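Local coordinates for protein xylulose kinase (Escherichia coli, PDB 2ITM) that phosphorylates D-xylulose at the expense of ATP, yielding D-xylulose 5-phosphate and ADP, and acts on 1-deoxy-D-xylulose less efficiently, at residues 37-49 with 89-101. Numbering follows the deposited sequence.
Sequences HPLWSEQDPEQWW and VLRPAILWNDGRC. With XUL (D-xylulose), chain C.
The guanidinium of Arg100 lies flat on the indole of Trp40 in a stacked cation-pi contact: the planes are 18° apart, and Arg100 CZ stands 3.4 Å from the centroid of the Trp40 six-membered ring, 16° off its normal. His37 CD2 covers the other indole face, while Ile94 CD1 sits off-centre on the far side of the guanidinium. At the guanidinium edge, in its plane, lie the carboxylates of Glu42 and Asp98 and also Arg91 NH2. Arg100 takes Asp98 side-on, NE to OD1 at 3.0 Å and NH2 to OD2, and NH2 also gives Glu42 OE2 a nearly straight 2.7 Å bond (173°). Arg91 NH1 makes a 3.1 Å salt bridge to the same Glu42 OE2 from the opposite face, completing a four-residue salt-bridge network; Glu139 holds Arg91 NE. The extended Glu42 chain carries OE2 between the two arginines. Asp98 OD2 additionally accepts Ser41 N at 2.6 Å, on its anti side, and OD1 takes Arg100 N, closing an Asx turn. A leucine in place of Arg100 would probably leave Asp98 without its side-on partner and Glu42 with Arg91 alone of the two arginines, and strip Trp40 of its stacked cation. Leu95 N bonds to Ser41 O at 3.0 Å, and Trp48 CH2 packs on Ala93 CB at 3.4 Å. Gln43 with Ala93, hydrogen-bonded, and Glu42 with Ile94, non-hydrogen-bonded, pair as a two-stranded antiparallel sheet within the N-terminal FGGY kinase domain, leading into the type I turn from Leu95 to Asp98, where one face of Trp96 meets O4 of D-xylulose in the sugar pocket.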
ATOM      1  N   HIS A  37     -23.490  -0.383  19.700  1.00 48.89           N
ATOM      2  CA  HIS A  37     -23.617  -1.094  18.445  1.00 53.97           C
ATOM      3  C   HIS A  37     -22.747  -0.412  17.421  1.00 57.31           C
ATOM      4  O   HIS A  37     -22.443   0.764  17.547  1.00 57.44           O
ATOM      5  CB  HIS A  37     -25.059  -1.083  17.972  1.00 37.29           C
ATOM      6  CG  HIS A  37     -26.016  -1.669  18.954  1.00 53.93           C
ATOM      7  ND1 HIS A  37     -26.093  -3.019  19.197  1.00 59.10           N
ATOM      8  CD2 HIS A  37     -26.940  -1.091  19.752  1.00 55.73           C
ATOM      9  CE1 HIS A  37     -27.020  -3.248  20.105  1.00 45.06           C
ATOM     10  NE2 HIS A  37     -27.552  -2.094  20.454  1.00 65.15           N
ATOM     11  N   PRO A  38     -22.356  -1.156  16.399  1.00 61.13           N
ATOM     12  CA  PRO A  38     -21.695  -0.562  15.241  1.00 56.27           C
ATOM     13  C   PRO A  38     -22.456   0.656  14.722  1.00 39.19           C
ATOM     14  O   PRO A  38     -23.652   0.595  14.485  1.00 39.20           O
ATOM     15  CB  PRO A  38     -21.700  -1.699  14.213  1.00 66.15           C
ATOM     16  CG  PRO A  38     -22.370  -2.860  14.881  1.00 59.96           C
ATOM     17  CD  PRO A  38     -23.133  -2.344  16.033  1.00 61.99           C
ATOM     18  N   LEU A  39     -21.740   1.761  14.581  1.00 43.71           N
ATOM     19  CA  LEU A  39     -22.313   3.008  14.100  1.00 41.47           C
ATOM     20  C   LEU A  39     -23.009   3.823  15.181  1.00 30.86           C
ATOM     21  O   LEU A  39     -23.549   4.876  14.908  1.00 41.30           O
ATOM     22  CB  LEU A  39     -23.363   2.747  13.020  1.00 32.61           C
ATOM     23  CG  LEU A  39     -22.873   2.226  11.674  1.00 39.29           C
ATOM     24  CD1 LEU A  39     -23.993   2.209  10.684  1.00 47.59           C
ATOM     25  CD2 LEU A  39     -21.713   3.036  11.139  1.00 54.26           C
ATOM     26  N   TRP A  40     -23.007   3.327  16.405  1.00 42.58           N
ATOM     27  CA  TRP A  40     -23.633   4.051  17.491  1.00 35.43           C
ATOM     28  C   TRP A  40     -22.561   4.790  18.257  1.00 35.27           C
ATOM     29  O   TRP A  40     -21.497   4.252  18.552  1.00 32.81           O
ATOM     30  CB  TRP A  40     -24.461   3.195  18.428  1.00 26.49           C
ATOM     31  CG  TRP A  40     -25.704   2.663  17.829  1.00 29.17           C
ATOM     32  CD1 TRP A  40     -25.896   2.292  16.543  1.00 32.56           C
ATOM     33  CD2 TRP A  40     -26.932   2.417  18.502  1.00 39.34           C
ATOM     34  NE1 TRP A  40     -27.177   1.836  16.366  1.00 28.63           N
ATOM     35  CE2 TRP A  40     -27.834   1.906  17.558  1.00 25.12           C
ATOM     36  CE3 TRP A  40     -27.370   2.583  19.816  1.00 26.90           C
ATOM     37  CZ2 TRP A  40     -29.127   1.553  17.885  1.00 38.53           C
ATOM     38  CZ3 TRP A  40     -28.649   2.243  20.132  1.00 37.96           C
ATOM     39  CH2 TRP A  40     -29.515   1.728  19.175  1.00 38.37           C
ATOM     40  N   SER A  41     -22.864   6.040  18.565  1.00 36.28           N
ATOM     41  CA  SER A  41     -21.994   6.887  19.347  1.00 36.41           C
ATOM     42  C   SER A  41     -22.846   7.709  20.295  1.00 31.35           C
ATOM     43  O   SER A  41     -23.599   8.568  19.865  1.00 22.44           O
ATOM     44  CB  SER A  41     -21.168   7.790  18.434  1.00 34.37           C
ATOM     45  OG  SER A  41     -20.085   8.367  19.123  1.00 35.35           O
ATOM     46  N   GLU A  42     -22.734   7.406  21.586  1.00 16.48           N
ATOM     47  CA  GLU A  42     -23.650   7.963  22.551  1.00 14.70           C
ATOM     48  C   GLU A  42     -22.909   8.429  23.808  1.00 11.96           C
ATOM     49  O   GLU A  42     -21.853   7.929  24.147  1.00 28.48           O
ATOM     50  CB  GLU A  42     -24.696   6.921  22.953  1.00 31.76           C
ATOM     51  CG  GLU A  42     -25.699   6.597  21.857  1.00 32.98           C
ATOM     52  CD  GLU A  42     -26.696   5.556  22.297  1.00 31.89           C
ATOM     53  OE1 GLU A  42     -26.396   4.848  23.281  1.00 34.79           O
ATOM     54  OE2 GLU A  42     -27.735   5.473  21.677  1.00 32.40           O
ATOM     55  N   GLN A  43     -23.503   9.393  24.491  1.00 27.88           N
ATOM     56  CA  GLN A  43     -23.076   9.771  25.822  1.00 24.35           C
ATOM     57  C   GLN A  43     -24.261  10.020  26.737  1.00 30.16           C
ATOM     58  O   GLN A  43     -25.340  10.379  26.295  1.00 25.09           O
ATOM     59  CB  GLN A  43     -22.166  10.996  25.776  1.00 34.92           C
ATOM     60  CG  GLN A  43     -20.759  10.701  25.326  1.00 27.46           C
ATOM     61  CD  GLN A  43     -19.957  11.943  25.015  1.00 23.61           C
ATOM     62  OE1 GLN A  43     -18.744  11.915  25.044  1.00 33.47           O
ATOM     63  NE2 GLN A  43     -20.636  13.022  24.700  1.00 17.10           N
ATOM     64  N   ASP A  44     -24.040   9.816  28.022  1.00 27.42           N
ATOM     65  CA  ASP A  44     -25.047  10.108  29.044  1.00 32.40           C
ATOM     66  C   ASP A  44     -24.941  11.566  29.486  1.00 26.62           C
ATOM     67  O   ASP A  44     -23.928  11.998  30.008  1.00 24.26           O
ATOM     68  CB  ASP A  44     -24.879   9.141  30.214  1.00 46.60           C
ATOM     69  CG  ASP A  44     -25.578   9.598  31.474  1.00 41.42           C
ATOM     70  OD1 ASP A  44     -25.241   9.068  32.545  1.00 57.97           O
ATOM     71  OD2 ASP A  44     -26.470  10.456  31.507  1.00 77.08           O
ATOM     72  N   PRO A  45     -26.003  12.320  29.258  1.00 21.26           N
ATOM     73  CA  PRO A  45     -25.944  13.764  29.443  1.00 22.94           C
ATOM     74  C   PRO A  45     -25.589  14.096  30.879  1.00 37.55           C
ATOM     75  O   PRO A  45     -25.035  15.146  31.153  1.00 25.73           O
ATOM     76  CB  PRO A  45     -27.364  14.221  29.094  1.00 23.95           C
ATOM     77  CG  PRO A  45     -27.887  13.199  28.211  1.00 23.09           C
ATOM     78  CD  PRO A  45     -27.276  11.901  28.659  1.00 25.69           C
ATOM     79  N   GLU A  46     -25.870  13.179  31.788  1.00 31.15           N
ATOM     80  CA  GLU A  46     -25.434  13.341  33.156  1.00 27.70           C
ATOM     81  C   GLU A  46     -23.915  13.383  33.310  1.00 26.82           C
ATOM     82  O   GLU A  46     -23.398  14.116  34.131  1.00 30.70           O
ATOM     83  CB  GLU A  46     -26.056  12.288  34.067  1.00 31.67           C
ATOM     84  CG  GLU A  46     -25.726  12.458  35.535  1.00 41.73           C
ATOM     85  CD  GLU A  46     -26.354  13.688  36.147  1.00 42.49           C
ATOM     86  OE1 GLU A  46     -27.474  14.047  35.757  1.00 54.17           O
ATOM     87  OE2 GLU A  46     -25.725  14.289  37.024  1.00 42.05           O
ATOM     88  N   GLN A  47     -23.209  12.604  32.508  1.00 26.39           N
ATOM     89  CA  GLN A  47     -21.765  12.669  32.476  1.00 29.57           C
ATOM     90  C   GLN A  47     -21.228  14.022  32.021  1.00 21.72           C
ATOM     91  O   GLN A  47     -20.167  14.431  32.461  1.00 20.85           O
ATOM     92  CB  GLN A  47     -21.174  11.540  31.633  1.00 46.68           C
ATOM     93  CG  GLN A  47     -19.658  11.362  31.806  1.00 79.00           C
ATOM     94  CD  GLN A  47     -18.975  10.579  30.657  1.00 85.29           C
ATOM     95  OE1 GLN A  47     -19.584  10.348  29.613  1.00 59.79           O
ATOM     96  NE2 GLN A  47     -17.722  10.183  30.863  1.00 41.85           N
ATOM     97  N   TRP A  48     -21.957  14.712  31.148  1.00 21.20           N
ATOM     98  CA  TRP A  48     -21.607  16.079  30.775  1.00 27.68           C
ATOM     99  C   TRP A  48     -21.621  16.980  31.996  1.00 30.89           C
ATOM    100  O   TRP A  48     -20.733  17.785  32.197  1.00 32.98           O
ATOM    101  CB  TRP A  48     -22.560  16.639  29.725  1.00 33.42           C
ATOM    102  CG  TRP A  48     -22.576  15.909  28.431  1.00 25.53           C
ATOM    103  CD1 TRP A  48     -21.596  15.137  27.914  1.00 20.19           C
ATOM    104  CD2 TRP A  48     -23.650  15.901  27.471  1.00 24.27           C
ATOM    105  NE1 TRP A  48     -21.965  14.631  26.682  1.00 27.80           N
ATOM    106  CE2 TRP A  48     -23.240  15.099  26.393  1.00 18.27           C
ATOM    107  CE3 TRP A  48     -24.911  16.493  27.416  1.00 20.94           C
ATOM    108  CZ2 TRP A  48     -24.038  14.853  25.289  1.00 31.71           C
ATOM    109  CZ3 TRP A  48     -25.704  16.258  26.336  1.00 22.89           C
ATOM    110  CH2 TRP A  48     -25.277  15.452  25.288  1.00 28.65           C
ATOM    111  N   TRP A  49     -22.647  16.833  32.817  1.00 37.39           N
ATOM    112  CA  TRP A  49     -22.794  17.723  33.937  1.00 27.06           C
ATOM    113  C   TRP A  49     -21.734  17.436  34.977  1.00 33.26           C
ATOM    114  O   TRP A  49     -21.047  18.338  35.418  1.00 23.59           O
ATOM    115  CB  TRP A  49     -24.175  17.636  34.558  1.00 21.06           C
ATOM    116  CG  TRP A  49     -24.221  18.305  35.881  1.00 33.20           C
ATOM    117  CD1 TRP A  49     -24.220  17.709  37.095  1.00 39.97           C
ATOM    118  CD2 TRP A  49     -24.237  19.706  36.130  1.00 34.36           C
ATOM    119  NE1 TRP A  49     -24.254  18.649  38.087  1.00 33.17           N
ATOM    120  CE2 TRP A  49     -24.261  19.887  37.517  1.00 34.79           C
ATOM    121  CE3 TRP A  49     -24.231  20.836  35.317  1.00 25.09           C
ATOM    122  CZ2 TRP A  49     -24.284  21.134  38.100  1.00 42.36           C
ATOM    123  CZ3 TRP A  49     -24.266  22.044  35.888  1.00 22.89           C
ATOM    124  CH2 TRP A  49     -24.299  22.192  37.265  1.00 40.16           C
ATOM    125  N   VAL A  89     -34.232  12.787  31.179  1.00 28.96           N
ATOM    126  CA  VAL A  89     -33.507  12.294  30.025  1.00 30.62           C
ATOM    127  C   VAL A  89     -34.032  10.944  29.547  1.00 39.79           C
ATOM    128  O   VAL A  89     -33.927   9.954  30.248  1.00 31.68           O
ATOM    129  CB  VAL A  89     -31.992  12.258  30.277  1.00 32.75           C
ATOM    130  CG1 VAL A  89     -31.303  11.432  29.245  1.00 42.19           C
ATOM    131  CG2 VAL A  89     -31.423  13.662  30.269  1.00 27.93           C
ATOM    132  N   LEU A  90     -34.570  10.970  28.344  1.00 34.35           N
ATOM    133  CA  LEU A  90     -35.366   9.881  27.814  1.00 33.67           C
ATOM    134  C   LEU A  90     -34.485   8.737  27.313  1.00 37.20           C
ATOM    135  O   LEU A  90     -34.789   7.578  27.519  1.00 35.74           O
ATOM    136  CB  LEU A  90     -36.219  10.394  26.668  1.00 23.71           C
ATOM    137  CG  LEU A  90     -37.736  10.412  26.785  1.00 46.59           C
ATOM    138  CD1 LEU A  90     -38.227   9.934  28.128  1.00 39.78           C
ATOM    139  CD2 LEU A  90     -38.337  11.745  26.408  1.00 23.37           C
ATOM    140  N   ARG A  91     -33.398   9.093  26.643  1.00 33.62           N
ATOM    141  CA  ARG A  91     -32.393   8.142  26.201  1.00 33.17           C
ATOM    142  C   ARG A  91     -31.033   8.786  26.159  1.00 29.93           C
ATOM    143  O   ARG A  91     -30.911   9.977  26.326  1.00 27.51           O
ATOM    144  CB  ARG A  91     -32.757   7.588  24.828  1.00 43.42           C
ATOM    145  CG  ARG A  91     -32.452   8.519  23.672  1.00 40.58           C
ATOM    146  CD  ARG A  91     -33.007   8.066  22.332  1.00 23.77           C
ATOM    147  NE  ARG A  91     -32.589   6.712  21.939  1.00 30.24           N
ATOM    148  CZ  ARG A  91     -31.358   6.234  22.020  1.00 26.48           C
ATOM    149  NH1 ARG A  91     -30.380   6.982  22.470  1.00 27.86           N
ATOM    150  NH2 ARG A  91     -31.107   4.996  21.643  1.00 32.99           N
ATOM    151  N   PRO A  92     -29.993   7.999  25.946  1.00 36.24           N
ATOM    152  CA  PRO A  92     -28.656   8.569  25.820  1.00 23.22           C
ATOM    153  C   PRO A  92     -28.541   9.477  24.597  1.00 31.46           C
ATOM    154  O   PRO A  92     -29.225   9.269  23.612  1.00 27.28           O
ATOM    155  CB  PRO A  92     -27.746   7.322  25.663  1.00 29.49           C
ATOM    156  CG  PRO A  92     -28.491   6.248  26.307  1.00 35.37           C
ATOM    157  CD  PRO A  92     -29.925   6.535  26.009  1.00 38.74           C
ATOM    158  N   ALA A  93     -27.700  10.495  24.701  1.00 25.82           N
ATOM    159  CA  ALA A  93     -27.489  11.418  23.606  1.00 23.13           C
ATOM    160  C   ALA A  93     -26.868  10.742  22.394  1.00 17.02           C
ATOM    161  O   ALA A  93     -25.881  10.050  22.498  1.00 26.60           O
ATOM    162  CB  ALA A  93     -26.669  12.606  24.049  1.00 18.48           C
ATOM    163  N   ILE A  94     -27.481  10.951  21.240  1.00 21.32           N
ATOM    164  CA  ILE A  94     -26.960  10.461  19.983  1.00 13.67           C
ATOM    165  C   ILE A  94     -26.067  11.496  19.314  1.00 30.43           C
ATOM    166  O   ILE A  94     -26.551  12.509  18.841  1.00 25.27           O
ATOM    167  CB  ILE A  94     -28.117  10.109  19.049  1.00 24.40           C
ATOM    168  CG1 ILE A  94     -29.054   9.105  19.699  1.00 31.17           C
ATOM    169  CG2 ILE A  94     -27.610   9.624  17.716  1.00 22.14           C
ATOM    170  CD1 ILE A  94     -30.273   8.901  18.935  1.00 25.00           C
ATOM    171  N   LEU A  95     -24.769  11.224  19.269  1.00 24.62           N
ATOM    172  CA  LEU A  95     -23.787  12.242  18.944  1.00 18.69           C
ATOM    173  C   LEU A  95     -23.590  12.541  17.454  1.00 34.50           C
ATOM    174  O   LEU A  95     -24.121  11.860  16.594  1.00 29.71           O
ATOM    175  CB  LEU A  95     -22.450  11.932  19.595  1.00 24.80           C
ATOM    176  CG  LEU A  95     -22.450  11.518  21.055  1.00 38.12           C
ATOM    177  CD1 LEU A  95     -21.027  11.389  21.521  1.00 18.80           C
ATOM    178  CD2 LEU A  95     -23.228  12.519  21.871  1.00 26.68           C
ATOM    179  N   TRP A  96     -22.800  13.567  17.177  1.00 23.13           N
ATOM    180  CA  TRP A  96     -22.489  13.990  15.824  1.00 24.88           C
ATOM    181  C   TRP A  96     -21.821  12.890  15.019  1.00 29.24           C
ATOM    182  O   TRP A  96     -22.028  12.792  13.828  1.00 31.89           O
ATOM    183  CB  TRP A  96     -21.583  15.223  15.854  1.00 26.47           C
ATOM    184  CG  TRP A  96     -20.281  14.937  16.470  1.00 21.98           C
ATOM    185  CD1 TRP A  96     -20.003  14.925  17.777  1.00 21.60           C
ATOM    186  CD2 TRP A  96     -19.083  14.561  15.801  1.00 29.68           C
ATOM    187  NE1 TRP A  96     -18.694  14.584  17.987  1.00 26.14           N
ATOM    188  CE2 TRP A  96     -18.108  14.351  16.779  1.00 32.07           C
ATOM    189  CE3 TRP A  96     -18.732  14.380  14.462  1.00 37.02           C
ATOM    190  CZ2 TRP A  96     -16.815  13.978  16.471  1.00 26.46           C
ATOM    191  CZ3 TRP A  96     -17.457  14.015  14.159  1.00 26.71           C
ATOM    192  CH2 TRP A  96     -16.508  13.822  15.155  1.00 41.89           C
ATOM    193  N   ASN A  97     -21.015  12.068  15.677  1.00 25.16           N
ATOM    194  CA  ASN A  97     -20.309  10.986  15.010  1.00 25.14           C
ATOM    195  C   ASN A  97     -21.025   9.634  15.038  1.00 37.13           C
ATOM    196  O   ASN A  97     -20.452   8.604  14.717  1.00 24.27           O
ATOM    197  CB  ASN A  97     -18.885  10.864  15.537  1.00 23.37           C
ATOM    198  CG  ASN A  97     -18.822  10.670  17.037  1.00 28.14           C
ATOM    199  OD1 ASN A  97     -17.777  10.374  17.580  1.00 29.72           O
ATOM    200  ND2 ASN A  97     -19.929  10.852  17.701  1.00 16.12           N
ATOM    201  N   ASP A  98     -22.294   9.665  15.418  1.00 33.63           N
ATOM    202  CA  ASP A  98     -23.199   8.540  15.252  1.00 27.35           C
ATOM    203  C   ASP A  98     -23.645   8.420  13.796  1.00 30.67           C
ATOM    204  O   ASP A  98     -23.993   9.401  13.163  1.00 28.62           O
ATOM    205  CB  ASP A  98     -24.409   8.736  16.163  1.00 27.69           C
ATOM    206  CG  ASP A  98     -25.210   7.470  16.381  1.00 35.00           C
ATOM    207  OD1 ASP A  98     -26.081   7.164  15.558  1.00 26.10           O
ATOM    208  OD2 ASP A  98     -25.057   6.740  17.372  1.00 34.86           O
ATOM    209  N   GLY A  99     -23.643   7.198  13.283  1.00 43.86           N
ATOM    210  CA  GLY A  99     -24.028   6.943  11.910  1.00 42.26           C
ATOM    211  C   GLY A  99     -25.157   5.979  11.707  1.00 46.48           C
ATOM    212  O   GLY A  99     -25.218   5.307  10.692  1.00 45.08           O
ATOM    213  N   ARG A 100     -26.072   5.919  12.659  1.00 43.99           N
ATOM    214  CA  ARG A 100     -27.152   4.955  12.621  1.00 31.29           C
ATOM    215  C   ARG A 100     -28.306   5.322  11.709  1.00 29.44           C
ATOM    216  O   ARG A 100     -29.105   4.470  11.375  1.00 34.21           O
ATOM    217  CB  ARG A 100     -27.682   4.676  14.020  1.00 31.10           C
ATOM    218  CG  ARG A 100     -28.787   5.600  14.463  1.00 31.40           C
ATOM    219  CD  ARG A 100     -29.265   5.349  15.868  1.00 31.33           C
ATOM    220  NE  ARG A 100     -28.217   5.564  16.852  1.00 31.73           N
ATOM    221  CZ  ARG A 100     -28.371   5.400  18.154  1.00 43.68           C
ATOM    222  NH1 ARG A 100     -29.535   5.020  18.644  1.00 27.14           N
ATOM    223  NH2 ARG A 100     -27.356   5.624  18.973  1.00 34.54           N
ATOM    224  N   CYS A 101     -28.390   6.569  11.264  1.00 31.66           N
ATOM    225  CA  CYS A 101     -29.603   7.048  10.593  1.00 28.44           C
ATOM    226  C   CYS A 101     -29.469   7.461   9.128  1.00 22.80           C
ATOM    227  O   CYS A 101     -30.165   8.345   8.669  1.00 33.36           O
ATOM    228  CB  CYS A 101     -30.252   8.183  11.380  1.00 45.57           C
ATOM    229  SG  CYS A 101     -29.320   9.721  11.403  1.00 38.08           S
TER
HETATM  230  C1  XUL C4930     -19.851  19.112  11.869  1.00 94.04           C
HETATM  231  C2  XUL C4930     -18.546  19.384  12.598  1.00101.84           C
HETATM  232  C3  XUL C4930     -18.603  19.754  14.038  1.00 47.09           C
HETATM  233  C4  XUL C4930     -17.963  18.605  14.772  1.00 57.13           C
HETATM  234  C5  XUL C4930     -18.286  18.596  16.252  1.00 32.58           C
HETATM  235  O1  XUL C4930     -20.429  20.305  11.407  1.00 49.32           O
HETATM  236  O2  XUL C4930     -17.366  18.758  12.144  1.00 96.61           O
HETATM  237  O3  XUL C4930     -19.958  19.765  14.382  1.00101.39           O
HETATM  238  O4  XUL C4930     -18.489  17.459  14.162  1.00 93.06           O
HETATM  239  O5  XUL C4930     -19.151  19.651  16.532  1.00 37.74           O